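Phenolic acid decarboxylase (PDB 7AE5) catalyses the reversible, non-oxidative decarboxylation of 4-hydroxybenzoate and 3,4-dihydroxybenzoate as a UbiD-family enzyme that uses prenylated FMN and manganese. Local coordinates at residues C[85-90]-C[391-396]; C[340-345]-C[354-359]; C[76-81]-C[91-96]; C[384-389]-C[440-445]; C[66-71]-C[318-323]. One frame throughout, in Å; residues are numbered along the deposited sequence.

How the contacts relate
Helix 86-96 is shared by contacts 1 and 3. Its first turn meets the 391-396 loop in contact 1, its last turns meet the end of helix 71-77 in contact 3, and the centres of these two contacts are about 13 Å apart. Contact 5 touches both, with Leu-323 reaching Phe-90, Leu-93 and Phe-395. Contacts 2 and 4, their centres about 9 Å apart, belong to one sheet, where strands 352-357 and 384-388 are neighbours; Pro-394 O to Asn-344 ND2 (2.6 Å) ties contact 1 to contact 2. Contact 5 is near the predicted prenylated FMN site, the Leu-320 side chain being about 7 Å from that of Thr-166. Contact 4 holds a rubidium ion away from that site.

Contact 1. Residues C[85-90]-C[391-396]; sequences STKDQF and FVDPFN
Phe-395 presses its ring against Thr-86, Lys-87 and Phe-90 in the first turns of helix 86-96, and is presented by a type I beta turn running from Asp-393 to Asn-396. The turn is braced by an Asx turn, in which Phe-395 N donates to Asp-393 OD1 (3.0 Å) from above the carboxylate plane. The helix start is capped in its own way, with Ser-85 OG accepting from Asp-88 N. The tightly packed part is apolar. Thr-86 CG2 lies anti to the backbone N, and this methyl comes within 3.6 Å of Phe-395 CD1. On the CD2 side of the ring, Lys-87 CA is 3.7 Å from Phe-395 CD2. The ring's far end, Phe-395 CZ, meets Phe-90 CD1 at 3.6 Å; the two rings are oblique, with planes at 44°. The Phe-90/Phe-395 pair joins the N-terminal and C-terminal family regions, with Asn-344 of strand 340-347 and Leu-323 of helix 323-336 packing round Phe-395.

The polar side, where both residues are partly exposed, is looser at its tips. Lys-87 slides past Asp-393 in the opposite direction: Lys-87 CB lies 3.4 Å from Asp-393 OD1, but Lys-87 NZ stays 5.1 Å from Asp-393 OD1. Beyond them a water donates to Val-392 O at 2.6 Å and receives only a weak bond from Lys-87 NZ.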
# COMPACT_ATOMS: atom_id res chain seq x y z
N SER C 85 30.70 -5.08 -27.29
CA SER C 85 29.50 -4.81 -26.51
C SER C 85 29.85 -4.16 -25.18
O SER C 85 30.97 -4.28 -24.67
CB SER C 85 28.73 -6.11 -26.26
OG SER C 85 29.20 -6.76 -25.10
N THR C 86 28.88 -3.45 -24.62
CA THR C 86 29.11 -2.74 -23.36
C THR C 86 29.41 -3.72 -22.23
O THR C 86 30.26 -3.45 -21.37
CB THR C 86 27.90 -1.87 -23.02
OG1 THR C 86 27.67 -0.95 -24.09
CG2 THR C 86 28.15 -1.09 -21.74
N LYS C 87 28.73 -4.87 -22.21
CA LYS C 87 28.99 -5.88 -21.19
C LYS C 87 30.44 -6.36 -21.27
O LYS C 87 31.11 -6.50 -20.24
CB LYS C 87 28.02 -7.05 -21.36
CG LYS C 87 28.35 -8.27 -20.51
CD LYS C 87 27.33 -9.37 -20.72
CE LYS C 87 27.04 -10.14 -19.44
NZ LYS C 87 26.52 -11.52 -19.70
N ASP C 88 30.93 -6.62 -22.48
CA ASP C 88 32.31 -7.08 -22.62
C ASP C 88 33.30 -5.99 -22.26
O ASP C 88 34.37 -6.27 -21.71
CB ASP C 88 32.56 -7.58 -24.04
CG ASP C 88 32.08 -9.01 -24.25
OD1 ASP C 88 31.90 -9.42 -25.41
OD2 ASP C 88 31.88 -9.72 -23.24
N GLN C 89 32.97 -4.73 -22.56
CA GLN C 89 33.79 -3.62 -22.08
C GLN C 89 33.79 -3.56 -20.56
O GLN C 89 34.81 -3.22 -19.94
CB GLN C 89 33.29 -2.29 -22.66
CG GLN C 89 33.38 -2.17 -24.18
CD GLN C 89 33.17 -0.74 -24.65
OE1 GLN C 89 33.74 0.20 -24.10
NE2 GLN C 89 32.35 -0.58 -25.68
N PHE C 90 32.66 -3.90 -19.95
CA PHE C 90 32.56 -3.90 -18.49
C PHE C 90 33.46 -4.97 -17.88
O PHE C 90 34.11 -4.73 -16.86
CB PHE C 90 31.10 -4.10 -18.08
CG PHE C 90 30.92 -4.50 -16.64
CD1 PHE C 90 30.80 -3.53 -15.65
CD2 PHE C 90 30.82 -5.83 -16.28
CE1 PHE C 90 30.61 -3.89 -14.33
CE2 PHE C 90 30.63 -6.20 -14.96
CZ PHE C 90 30.53 -5.22 -13.98
N PHE C 391 21.62 -14.95 -17.31
CA PHE C 391 21.78 -14.97 -18.75
C PHE C 391 21.34 -13.67 -19.43
O PHE C 391 21.56 -13.52 -20.63
CB PHE C 391 20.99 -16.14 -19.36
CG PHE C 391 19.54 -16.16 -18.98
CD1 PHE C 391 19.12 -16.79 -17.82
CD2 PHE C 391 18.59 -15.54 -19.78
CE1 PHE C 391 17.79 -16.80 -17.46
CE2 PHE C 391 17.26 -15.54 -19.42
CZ PHE C 391 16.85 -16.17 -18.26
N VAL C 392 20.75 -12.75 -18.69
CA VAL C 392 20.30 -11.48 -19.25
C VAL C 392 21.43 -10.47 -19.14
O VAL C 392 21.97 -10.24 -18.06
CB VAL C 392 19.04 -10.97 -18.52
CG1 VAL C 392 18.79 -9.50 -18.85
CG2 VAL C 392 17.84 -11.81 -18.89
N ASP C 393 21.78 -9.87 -20.27
CA ASP C 393 22.76 -8.79 -20.29
C ASP C 393 22.14 -7.55 -19.68
O ASP C 393 21.22 -6.97 -20.29
CB ASP C 393 23.22 -8.53 -21.73
CG ASP C 393 24.30 -7.46 -21.84
OD1 ASP C 393 24.72 -6.91 -20.80
OD2 ASP C 393 24.74 -7.18 -22.97
N PRO C 394 22.58 -7.09 -18.51
CA PRO C 394 21.96 -5.91 -17.90
C PRO C 394 22.32 -4.60 -18.59
O PRO C 394 21.76 -3.56 -18.22
CB PRO C 394 22.50 -5.94 -16.46
CG PRO C 394 23.85 -6.56 -16.61
CD PRO C 394 23.73 -7.58 -17.72
N PHE C 395 23.22 -4.62 -19.56
CA PHE C 395 23.53 -3.45 -20.37
C PHE C 395 22.71 -3.40 -21.65
O PHE C 395 22.68 -2.35 -22.31
CB PHE C 395 25.03 -3.42 -20.70
CG PHE C 395 25.91 -3.36 -19.49
CD1 PHE C 395 26.24 -2.14 -18.92
CD2 PHE C 395 26.41 -4.52 -18.92
CE1 PHE C 395 27.06 -2.09 -17.80
CE2 PHE C 395 27.22 -4.47 -17.80
CZ PHE C 395 27.55 -3.25 -17.24
N ASN C 396 22.06 -4.50 -22.02
CA ASN C 396 21.16 -4.55 -23.17
C ASN C 396 19.77 -4.23 -22.65
O ASN C 396 19.03 -5.10 -22.18
CB ASN C 396 21.23 -5.92 -23.84
CG ASN C 396 20.46 -5.97 -25.15
OD1 ASN C 396 19.34 -5.46 -25.25
ND2 ASN C 396 21.05 -6.59 -26.15
O HOH W 1 24.17 -11.38 -17.18

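Contact 2. Residues C[340-345]-C[354-359]; sequences VVAVNA and IISTKV
At the flat peptide group of Ser-356, Ser-356 O accepts from Val-341 N (2.8 Å) and Ala-342 N (3.3 Å), both tilted to the same side of the carbonyl plane, which marks a classic beta bulge in the hairpin of strands 340-347 and 352-357. The carboxamide of Asn-344 lies beside Ile-354, pointing the same way, with Asn-344 ND2 3.9 Å from Ile-354 CD1; its polar end is held by Pro-394 O and Met-346 N. Of the sheet's own faces, the one bearing Val-340, Val-343, Ile-355 and Thr-357 turns to helices 323-336 and 364-372. Here Ile-355 CG2 touches Val-340 CG1 at 4.0 Å. The opposite face carries Ala-342, Asn-344, Ile-354 and Ser-356. Ser-356 OG, placed between backbone N and carbonyl carbon (chi1 70°), sits 3.3 Å from Val-341 CB. At the bulge, Val-341 O is hydrogen-bonded to Tyr-91 OH; farther along, Asn-344 and Ile-354 exchange a pair of backbone bonds. One doubly used carbonyl thus lets the strand absorb an extra residue while both bulge amides keep a partner.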
# COMPACT_ATOMS: atom_id res chain seq x y z
N VAL C 340 26.53 -12.84 -8.33
CA VAL C 340 26.31 -11.66 -9.15
C VAL C 340 27.17 -11.74 -10.40
O VAL C 340 28.39 -11.98 -10.33
CB VAL C 340 26.61 -10.38 -8.35
CG1 VAL C 340 26.65 -9.18 -9.27
CG2 VAL C 340 25.56 -10.19 -7.26
N VAL C 341 26.55 -11.54 -11.56
CA VAL C 341 27.24 -11.66 -12.83
C VAL C 341 27.75 -10.30 -13.32
O VAL C 341 28.88 -10.19 -13.80
CB VAL C 341 26.31 -12.33 -13.86
CG1 VAL C 341 26.93 -12.32 -15.24
CG2 VAL C 341 25.99 -13.75 -13.43
N ALA C 342 26.93 -9.26 -13.21
CA ALA C 342 27.32 -7.93 -13.68
C ALA C 342 26.43 -6.88 -13.03
O ALA C 342 25.30 -7.16 -12.63
CB ALA C 342 27.22 -7.83 -15.21
N VAL C 343 26.97 -5.67 -12.93
CA VAL C 343 26.24 -4.51 -12.40
C VAL C 343 26.29 -3.41 -13.45
O VAL C 343 27.38 -3.00 -13.88
CB VAL C 343 26.83 -4.02 -11.07
CG1 VAL C 343 26.14 -2.74 -10.63
CG2 VAL C 343 26.69 -5.10 -10.00
N ASN C 344 25.11 -2.93 -13.86
CA ASN C 344 24.97 -1.81 -14.78
C ASN C 344 24.45 -0.63 -13.96
O ASN C 344 23.25 -0.52 -13.72
CB ASN C 344 24.04 -2.17 -15.94
CG ASN C 344 23.67 -0.98 -16.80
OD1 ASN C 344 24.20 0.12 -16.64
ND2 ASN C 344 22.75 -1.20 -17.74
N ALA C 345 25.37 0.24 -13.54
CA ALA C 345 25.04 1.42 -12.75
C ALA C 345 25.34 2.71 -13.52
O ALA C 345 25.87 3.67 -12.96
CB ALA C 345 25.79 1.40 -11.42
N ILE C 354 20.97 -1.81 -12.70
CA ILE C 354 20.48 -3.11 -13.14
C ILE C 354 21.55 -4.14 -12.80
O ILE C 354 22.69 -4.03 -13.27
CB ILE C 354 20.16 -3.12 -14.64
CG1 ILE C 354 19.38 -1.87 -15.03
CG2 ILE C 354 19.39 -4.38 -15.01
CD1 ILE C 354 19.11 -1.76 -16.51
N ILE C 355 21.18 -5.13 -11.99
CA ILE C 355 22.09 -6.19 -11.56
C ILE C 355 21.63 -7.50 -12.19
O ILE C 355 20.46 -7.88 -12.06
CB ILE C 355 22.13 -6.32 -10.03
CG1 ILE C 355 22.46 -4.98 -9.38
CG2 ILE C 355 23.14 -7.39 -9.62
CD1 ILE C 355 21.98 -4.88 -7.95
N SER C 356 22.55 -8.19 -12.86
CA SER C 356 22.32 -9.56 -13.28
C SER C 356 22.98 -10.50 -12.28
O SER C 356 24.11 -10.27 -11.85
CB SER C 356 22.88 -9.82 -14.69
OG SER C 356 24.29 -9.80 -14.70
N THR C 357 22.26 -11.54 -11.90
CA THR C 357 22.77 -12.45 -10.89
C THR C 357 22.15 -13.82 -11.08
O THR C 357 21.08 -13.97 -11.68
CB THR C 357 22.47 -11.93 -9.48
OG1 THR C 357 23.12 -12.77 -8.51
CG2 THR C 357 20.98 -11.93 -9.22
N LYS C 358 22.85 -14.83 -10.58
CA LYS C 358 22.26 -16.14 -10.38
C LYS C 358 21.50 -16.13 -9.06
O LYS C 358 22.00 -15.63 -8.05
CB LYS C 358 23.33 -17.23 -10.38
CG LYS C 358 22.79 -18.63 -10.61
CD LYS C 358 22.99 -19.52 -9.40
CE LYS C 358 22.46 -20.92 -9.65
NZ LYS C 358 23.17 -21.60 -10.77
N VAL C 359 20.28 -16.66 -9.07
CA VAL C 359 19.43 -16.67 -7.89
C VAL C 359 19.74 -17.93 -7.09
O VAL C 359 19.41 -19.04 -7.52
CB VAL C 359 17.94 -16.59 -8.26
CG1 VAL C 359 17.08 -16.44 -7.02
CG2 VAL C 359 17.70 -15.42 -9.21

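Contact 3. Residues C[76-81]-C[91-96]; sequences LMLGLD and YELNRR
The Schellman motif that ends helix 71-77 is met by Arg-96, near the C-terminal end of helix 86-96, which grips the carbonyl of Leu-78. Both terminal nitrogens of the guanidinium converge end-on upon this single oxygen: Arg-96 NH2 to Leu-78 O is 2.9 Å and Arg-96 NH1 to Leu-78 O is 3.0 Å, with the oxygen lying in the guanidinium plane. NH2 also lies in the plane of the carbonyl, whereas NH1 is tilted from it by 23°. Gly-79, with positive phi, is the C-prime residue, and its N bonds back to Leu-76 O. A positive group at this helix end would probably suit the partial negative charge of its carbonyls.

Glu-92 orients the arginine from one turn back. Glu-92 OE2 accepts from Arg-96 NE (2.9 Å) through the anti lone pair, in a salt-bridge network that also includes Arg-95. The bend of Glu-92 at chi2 (61°) turns CD off the extended path while Glu-92 CG stays against Leu-80 CD1 (3.9 Å). Across the apolar side, Leu-78 CD2 and Leu-93 CD2 are tight at 3.5 Å, their side chains crossing at about a right angle.

The network reaches outward through Arg-95 to Asp-236 and through Arg-96 NH1 to Leu-234 O. Leu-93 packs against helix 323-336 and, with Met-77, against helix 211-217.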
# COMPACT_ATOMS: atom_id res chain seq x y z
N LEU C 76 37.49 1.72 -28.16
CA LEU C 76 38.83 2.06 -28.65
C LEU C 76 39.69 2.67 -27.55
O LEU C 76 40.91 2.52 -27.57
CB LEU C 76 38.72 3.02 -29.83
CG LEU C 76 37.98 2.48 -31.06
CD1 LEU C 76 37.67 3.62 -32.03
CD2 LEU C 76 38.80 1.40 -31.75
N MET C 77 39.07 3.37 -26.60
CA MET C 77 39.83 3.94 -25.49
C MET C 77 40.59 2.85 -24.74
O MET C 77 41.76 3.04 -24.39
CB MET C 77 38.89 4.69 -24.54
CG MET C 77 39.50 5.00 -23.18
SD MET C 77 38.34 5.80 -22.05
CE MET C 77 37.54 4.38 -21.31
N LEU C 78 39.96 1.70 -24.53
CA LEU C 78 40.59 0.58 -23.84
C LEU C 78 41.37 -0.32 -24.79
O LEU C 78 41.80 -1.40 -24.37
CB LEU C 78 39.55 -0.23 -23.09
CG LEU C 78 38.82 0.60 -22.05
CD1 LEU C 78 37.32 0.34 -22.04
CD2 LEU C 78 39.46 0.34 -20.71
N GLY C 79 41.57 0.09 -26.03
CA GLY C 79 42.32 -0.71 -26.97
C GLY C 79 41.60 -1.92 -27.51
O GLY C 79 42.24 -2.89 -27.90
N LEU C 80 40.27 -1.89 -27.53
CA LEU C 80 39.46 -3.01 -27.98
C LEU C 80 38.83 -2.70 -29.33
O LEU C 80 38.76 -1.55 -29.76
CB LEU C 80 38.37 -3.34 -26.95
CG LEU C 80 38.85 -3.68 -25.54
CD1 LEU C 80 37.70 -3.63 -24.56
CD2 LEU C 80 39.52 -5.05 -25.52
N ASP C 81 38.36 -3.76 -30.00
CA ASP C 81 37.57 -3.60 -31.21
C ASP C 81 36.39 -2.67 -30.95
O ASP C 81 35.75 -2.74 -29.90
CB ASP C 81 37.09 -4.96 -31.71
CG ASP C 81 36.36 -4.87 -33.04
OD1 ASP C 81 35.13 -4.65 -33.02
OD2 ASP C 81 37.01 -5.02 -34.09
N TYR C 91 33.52 -6.15 -18.51
CA TYR C 91 34.35 -7.22 -17.97
C TYR C 91 35.84 -6.93 -18.16
O TYR C 91 36.65 -7.27 -17.30
CB TYR C 91 33.98 -8.55 -18.64
CG TYR C 91 32.76 -9.19 -18.04
CD1 TYR C 91 32.61 -9.29 -16.67
CD2 TYR C 91 31.74 -9.68 -18.85
CE1 TYR C 91 31.49 -9.87 -16.11
CE2 TYR C 91 30.62 -10.25 -18.31
CZ TYR C 91 30.50 -10.35 -16.94
OH TYR C 91 29.38 -10.93 -16.40
N GLU C 92 36.20 -6.30 -19.28
CA GLU C 92 37.60 -5.93 -19.48
C GLU C 92 38.03 -4.86 -18.49
O GLU C 92 39.15 -4.92 -17.95
CB GLU C 92 37.80 -5.44 -20.92
CG GLU C 92 39.25 -5.21 -21.31
CD GLU C 92 40.08 -6.47 -21.23
OE1 GLU C 92 39.56 -7.55 -21.57
OE2 GLU C 92 41.26 -6.38 -20.82
N LEU C 93 37.17 -3.88 -18.22
CA LEU C 93 37.47 -2.88 -17.19
C LEU C 93 37.60 -3.52 -15.82
O LEU C 93 38.49 -3.16 -15.04
CB LEU C 93 36.39 -1.80 -17.18
CG LEU C 93 36.72 -0.54 -17.97
CD1 LEU C 93 35.76 0.57 -17.64
CD2 LEU C 93 38.13 -0.13 -17.56
N ASN C 94 36.73 -4.48 -15.50
CA ASN C 94 36.80 -5.14 -14.21
C ASN C 94 38.07 -5.97 -14.08
O ASN C 94 38.65 -6.06 -12.99
CB ASN C 94 35.56 -6.01 -14.00
CG ASN C 94 35.60 -6.77 -12.69
OD1 ASN C 94 35.62 -6.18 -11.61
ND2 ASN C 94 35.61 -8.10 -12.78
N ARG C 95 38.51 -6.59 -15.18
CA ARG C 95 39.72 -7.40 -15.14
C ARG C 95 40.96 -6.54 -14.89
O ARG C 95 41.88 -6.95 -14.18
CB ARG C 95 39.86 -8.19 -16.44
CG ARG C 95 41.05 -9.14 -16.47
CD ARG C 95 41.28 -9.69 -17.87
NE ARG C 95 41.72 -8.65 -18.79
CZ ARG C 95 42.97 -8.20 -18.87
NH1 ARG C 95 43.93 -8.68 -18.09
NH2 ARG C 95 43.26 -7.24 -19.74
N ARG C 96 40.99 -5.33 -15.47
CA ARG C 96 42.14 -4.44 -15.32
C ARG C 96 42.10 -3.61 -14.05
O ARG C 96 43.11 -2.99 -13.71
CB ARG C 96 42.22 -3.49 -16.52
CG ARG C 96 42.20 -4.17 -17.89
CD ARG C 96 42.59 -3.20 -18.99
NE ARG C 96 42.39 -3.77 -20.32
CZ ARG C 96 42.30 -3.05 -21.44
NH1 ARG C 96 42.40 -1.73 -21.42
NH2 ARG C 96 42.11 -3.68 -22.59

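Contact 4. Residues C[384-389]-C[440-445]; sequences IVIVVD and IDATTP. With RB (rubidium ion), chain Q.
Ile-386 and Ile-440 lie side by side, pointing the same way, on neighbouring parallel strands of the mixed five-stranded sheet in the C-terminal region; Ile-386 CG1 and Ile-440 CD1 are 4.1 Å apart. Ala-442 CB continues this apolar row, 4.1 Å from Ile-386 CG2, and Leu-404 of helix 397-407 packs over it. On the opposite face, Val-387 CG1 meets Thr-443 CG2, near Ala-365 of helix 364-372. Between the strands, Ile-440 N donates to Val-385 O (2.8 Å) and Val-387 N to Ile-440 O (3.0 Å).

Past the regular pairing, the contact turns polar. Asp-389 CG, anti to the carbonyl carbon (chi1 -70°), is set close to Thr-444. Asp-389 OD2 is gripped by Thr-444 twice: OG1 at 2.9 Å on the syn side, 30° out of the carboxylate plane, and the backbone N at 3.2 Å through the syn lone pair. One water joins Asp-389 N and OD2 to Ala-442 O, and another links Asp-389 OD1 to Thr-444 O. Thr-444 OG1 also bonds to Arg-407. Before Thr-444, Asp-441 forms an Asx turn. A rubidium ion here takes a water, Arg-407 O and Asp-413 OD1 among its ligands; Asp-441 O and Thr-443 O each bind it at 2.5 Å.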
# COMPACT_ATOMS: atom_id res chain seq x y z
N ILE C 384 16.40 3.30 -8.21
CA ILE C 384 15.69 2.28 -8.97
C ILE C 384 16.66 1.13 -9.22
O ILE C 384 17.67 1.30 -9.91
CB ILE C 384 15.13 2.83 -10.29
CG1 ILE C 384 14.18 3.99 -10.00
CG2 ILE C 384 14.41 1.73 -11.06
CD1 ILE C 384 13.68 4.70 -11.23
N VAL C 385 16.35 -0.04 -8.67
CA VAL C 385 17.22 -1.21 -8.74
C VAL C 385 16.44 -2.35 -9.39
O VAL C 385 15.44 -2.82 -8.84
CB VAL C 385 17.72 -1.62 -7.35
CG1 VAL C 385 18.66 -2.82 -7.46
CG2 VAL C 385 18.41 -0.45 -6.67
N ILE C 386 16.91 -2.79 -10.56
CA ILE C 386 16.31 -3.89 -11.29
C ILE C 386 17.28 -5.07 -11.24
O ILE C 386 18.47 -4.91 -11.55
CB ILE C 386 16.00 -3.50 -12.75
CG1 ILE C 386 15.15 -2.24 -12.79
CG2 ILE C 386 15.32 -4.65 -13.47
CD1 ILE C 386 15.12 -1.57 -14.14
N VAL C 387 16.78 -6.24 -10.86
CA VAL C 387 17.58 -7.46 -10.80
C VAL C 387 17.07 -8.42 -11.87
O VAL C 387 15.87 -8.70 -11.93
CB VAL C 387 17.52 -8.10 -9.41
CG1 VAL C 387 18.52 -9.24 -9.32
CG2 VAL C 387 17.80 -7.06 -8.33
N VAL C 388 17.99 -8.91 -12.69
CA VAL C 388 17.67 -9.83 -13.77
C VAL C 388 18.50 -11.10 -13.60
O VAL C 388 19.43 -11.16 -12.80
CB VAL C 388 17.90 -9.20 -15.16
CG1 VAL C 388 17.06 -7.94 -15.33
CG2 VAL C 388 19.38 -8.89 -15.35
N ASP C 389 18.14 -12.12 -14.38
CA ASP C 389 18.80 -13.42 -14.25
C ASP C 389 20.21 -13.38 -14.85
O ASP C 389 20.63 -12.40 -15.47
CB ASP C 389 17.97 -14.51 -14.93
CG ASP C 389 16.69 -14.82 -14.20
OD1 ASP C 389 16.75 -15.09 -12.98
OD2 ASP C 389 15.61 -14.80 -14.84
N ILE C 440 12.93 -3.84 -8.11
CA ILE C 440 12.17 -4.60 -9.09
C ILE C 440 12.86 -5.94 -9.28
O ILE C 440 14.01 -6.00 -9.74
CB ILE C 440 12.04 -3.86 -10.43
CG1 ILE C 440 11.37 -2.50 -10.22
CG2 ILE C 440 11.24 -4.68 -11.43
CD1 ILE C 440 11.29 -1.66 -11.47
N ASP C 441 12.16 -7.03 -8.94
CA ASP C 441 12.71 -8.38 -9.05
C ASP C 441 12.25 -9.00 -10.37
O ASP C 441 11.29 -9.77 -10.43
CB ASP C 441 12.31 -9.21 -7.84
CG ASP C 441 12.71 -10.67 -7.97
OD1 ASP C 441 13.66 -10.96 -8.73
OD2 ASP C 441 12.10 -11.53 -7.30
N ALA C 442 12.99 -8.67 -11.43
CA ALA C 442 12.75 -9.20 -12.77
C ALA C 442 13.39 -10.57 -12.98
O ALA C 442 13.78 -10.90 -14.11
CB ALA C 442 13.24 -8.22 -13.83
N THR C 443 13.52 -11.37 -11.92
CA THR C 443 14.11 -12.69 -12.05
C THR C 443 13.04 -13.78 -12.02
O THR C 443 11.91 -13.57 -11.54
CB THR C 443 15.14 -12.95 -10.94
OG1 THR C 443 14.47 -13.07 -9.68
CG2 THR C 443 16.15 -11.82 -10.88
N THR C 444 13.43 -14.93 -12.56
CA THR C 444 12.60 -16.13 -12.59
C THR C 444 12.55 -16.76 -11.20
O THR C 444 13.60 -16.93 -10.57
CB THR C 444 13.17 -17.14 -13.59
OG1 THR C 444 13.33 -16.51 -14.88
CG2 THR C 444 12.27 -18.35 -13.72
N PRO C 445 11.37 -17.11 -10.70
CA PRO C 445 11.30 -17.73 -9.37
C PRO C 445 12.07 -19.04 -9.32
O PRO C 445 12.04 -19.85 -10.25
CB PRO C 445 9.80 -17.96 -9.16
CG PRO C 445 9.14 -16.98 -10.08
CD PRO C 445 10.04 -16.85 -11.27
RB RB Q . 10.31 -12.02 -10.50
O HOH W 2 15.70 -12.10 -15.84
O HOH W 3 16.23 -17.52 -11.49
O HOH W 4 10.90 -13.40 -8.56

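Contact 5. Residues C[66-71]-C[318-323]; sequences NVHGSW and DYLMAL
Tyr-319 turns the edge of its ring toward the face of Trp-71 in a T-shaped pair, the planes at 76° and the ring centres (five-membered ring of the indole) 4.9 Å apart. Tyr-319 CE1 is the leading atom, 3.5 Å from Trp-71 NE1. One face of the tyrosine ring is laid over backbone: Ser-70 N sits above its centre and Gly-69 C is offset toward the rim, 3.7 Å from Tyr-319 CE2. Gly-69 is the centre of an inverse gamma turn, so the ring rests on the bend that leads into helix 71-77. At the root of the side chain, His-68 O is 3.2 Å from Tyr-319 CB; CG, anti to the carbonyl carbon (chi1 -63°), also lies near this oxygen.

A second pair works differently. His-68 and Leu-320 cross at about a right angle, and Leu-320 CD1 stands 3.7 Å from the imidazole centroid of His-68, 17° off the normal, as a CH-pi contact. The far end of the indole is met obliquely by Ala-322 CB, 3.7 Å from Trp-71 CH2, and by Leu-323 CG. Both of these residues also touch Met-346 of strand 340-347.

One water bonds to both Trp-71 N and Tyr-319 OH, while His-68 ND1 is hydrogen-bonded to Lys-145 NZ. Aromatic and CH-pi contacts therefore join the N- and C-terminal family regions here, close to the probable prenylated FMN site, while Tyr-319 OH and both His-68 ring nitrogens are hydrogen-bonded.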
# COMPACT_ATOMS: atom_id res chain seq x y z
N ASN C 66 33.21 15.51 -27.99
CA ASN C 66 32.58 14.19 -28.04
C ASN C 66 33.62 13.09 -28.23
O ASN C 66 33.38 12.10 -28.93
CB ASN C 66 31.50 14.12 -29.12
CG ASN C 66 30.41 13.11 -28.80
OD1 ASN C 66 29.91 13.06 -27.68
ND2 ASN C 66 30.04 12.30 -29.79
N VAL C 67 34.78 13.26 -27.60
CA VAL C 67 35.86 12.29 -27.75
C VAL C 67 35.47 10.96 -27.12
O VAL C 67 35.71 9.89 -27.69
CB VAL C 67 37.16 12.85 -27.14
CG1 VAL C 67 38.24 11.78 -27.09
CG2 VAL C 67 37.64 14.06 -27.94
N HIS C 68 34.86 11.00 -25.93
CA HIS C 68 34.42 9.80 -25.23
C HIS C 68 32.97 9.44 -25.53
O HIS C 68 32.44 8.51 -24.91
CB HIS C 68 34.58 9.98 -23.71
CG HIS C 68 35.99 9.89 -23.23
ND1 HIS C 68 36.88 10.94 -23.34
CD2 HIS C 68 36.66 8.90 -22.60
CE1 HIS C 68 38.04 10.58 -22.82
NE2 HIS C 68 37.93 9.35 -22.36
N GLY C 69 32.31 10.14 -26.45
CA GLY C 69 30.86 10.11 -26.53
C GLY C 69 30.20 8.99 -27.31
O GLY C 69 29.25 9.24 -28.06
N SER C 70 30.66 7.75 -27.13
CA SER C 70 30.02 6.59 -27.74
C SER C 70 30.73 5.34 -27.23
O SER C 70 31.89 5.39 -26.82
CB SER C 70 30.07 6.63 -29.27
OG SER C 70 31.38 6.43 -29.76
N TRP C 71 30.01 4.22 -27.28
CA TRP C 71 30.61 2.95 -26.88
C TRP C 71 31.66 2.49 -27.87
O TRP C 71 32.52 1.67 -27.50
CB TRP C 71 29.52 1.89 -26.71
CG TRP C 71 28.68 2.14 -25.50
CD1 TRP C 71 27.34 2.40 -25.47
CD2 TRP C 71 29.14 2.21 -24.15
NE1 TRP C 71 26.93 2.59 -24.17
CE2 TRP C 71 28.02 2.49 -23.34
CE3 TRP C 71 30.39 2.06 -23.53
CZ2 TRP C 71 28.11 2.62 -21.95
CZ3 TRP C 71 30.48 2.18 -22.16
CH2 TRP C 71 29.34 2.46 -21.38
N ASP C 318 28.03 11.15 -19.75
CA ASP C 318 27.51 9.88 -19.26
C ASP C 318 28.49 8.74 -19.51
O ASP C 318 28.58 7.81 -18.70
CB ASP C 318 26.17 9.58 -19.92
CG ASP C 318 25.13 10.64 -19.61
OD1 ASP C 318 24.42 10.51 -18.60
OD2 ASP C 318 25.03 11.62 -20.39
N TYR C 319 29.25 8.80 -20.61
CA TYR C 319 30.25 7.78 -20.86
C TYR C 319 31.45 7.93 -19.93
O TYR C 319 32.14 6.94 -19.64
CB TYR C 319 30.68 7.81 -22.32
CG TYR C 319 29.55 7.49 -23.28
CD1 TYR C 319 29.25 6.18 -23.62
CD2 TYR C 319 28.77 8.50 -23.83
CE1 TYR C 319 28.22 5.88 -24.49
CE2 TYR C 319 27.73 8.22 -24.70
CZ TYR C 319 27.46 6.90 -25.03
OH TYR C 319 26.43 6.61 -25.89
N LEU C 320 31.71 9.15 -19.44
CA LEU C 320 32.78 9.35 -18.47
C LEU C 320 32.41 8.85 -17.07
O LEU C 320 33.29 8.80 -16.21
CB LEU C 320 33.17 10.83 -18.37
CG LEU C 320 34.09 11.46 -19.42
CD1 LEU C 320 35.24 10.53 -19.77
CD2 LEU C 320 33.34 11.88 -20.68
N MET C 321 31.15 8.49 -16.83
CA MET C 321 30.72 8.03 -15.52
C MET C 321 30.01 6.69 -15.57
O MET C 321 29.42 6.27 -14.57
CB MET C 321 29.79 9.07 -14.87
CG MET C 321 30.35 10.48 -14.81
SD MET C 321 29.06 11.71 -14.58
CE MET C 321 28.30 11.13 -13.07
N ALA C 322 30.06 5.98 -16.70
CA ALA C 322 29.23 4.80 -16.89
C ALA C 322 29.82 3.58 -16.19
O ALA C 322 29.30 3.12 -15.17
CB ALA C 322 29.03 4.53 -18.38
N LEU C 323 30.91 3.03 -16.74
CA LEU C 323 31.46 1.78 -16.23
C LEU C 323 32.39 1.97 -15.04
O LEU C 323 32.56 1.04 -14.25
CB LEU C 323 32.20 1.05 -17.35
CG LEU C 323 31.33 0.62 -18.54
CD1 LEU C 323 32.08 -0.35 -19.44
CD2 LEU C 323 30.02 0.01 -18.06
O HOH W 5 27.21 4.86 -28.20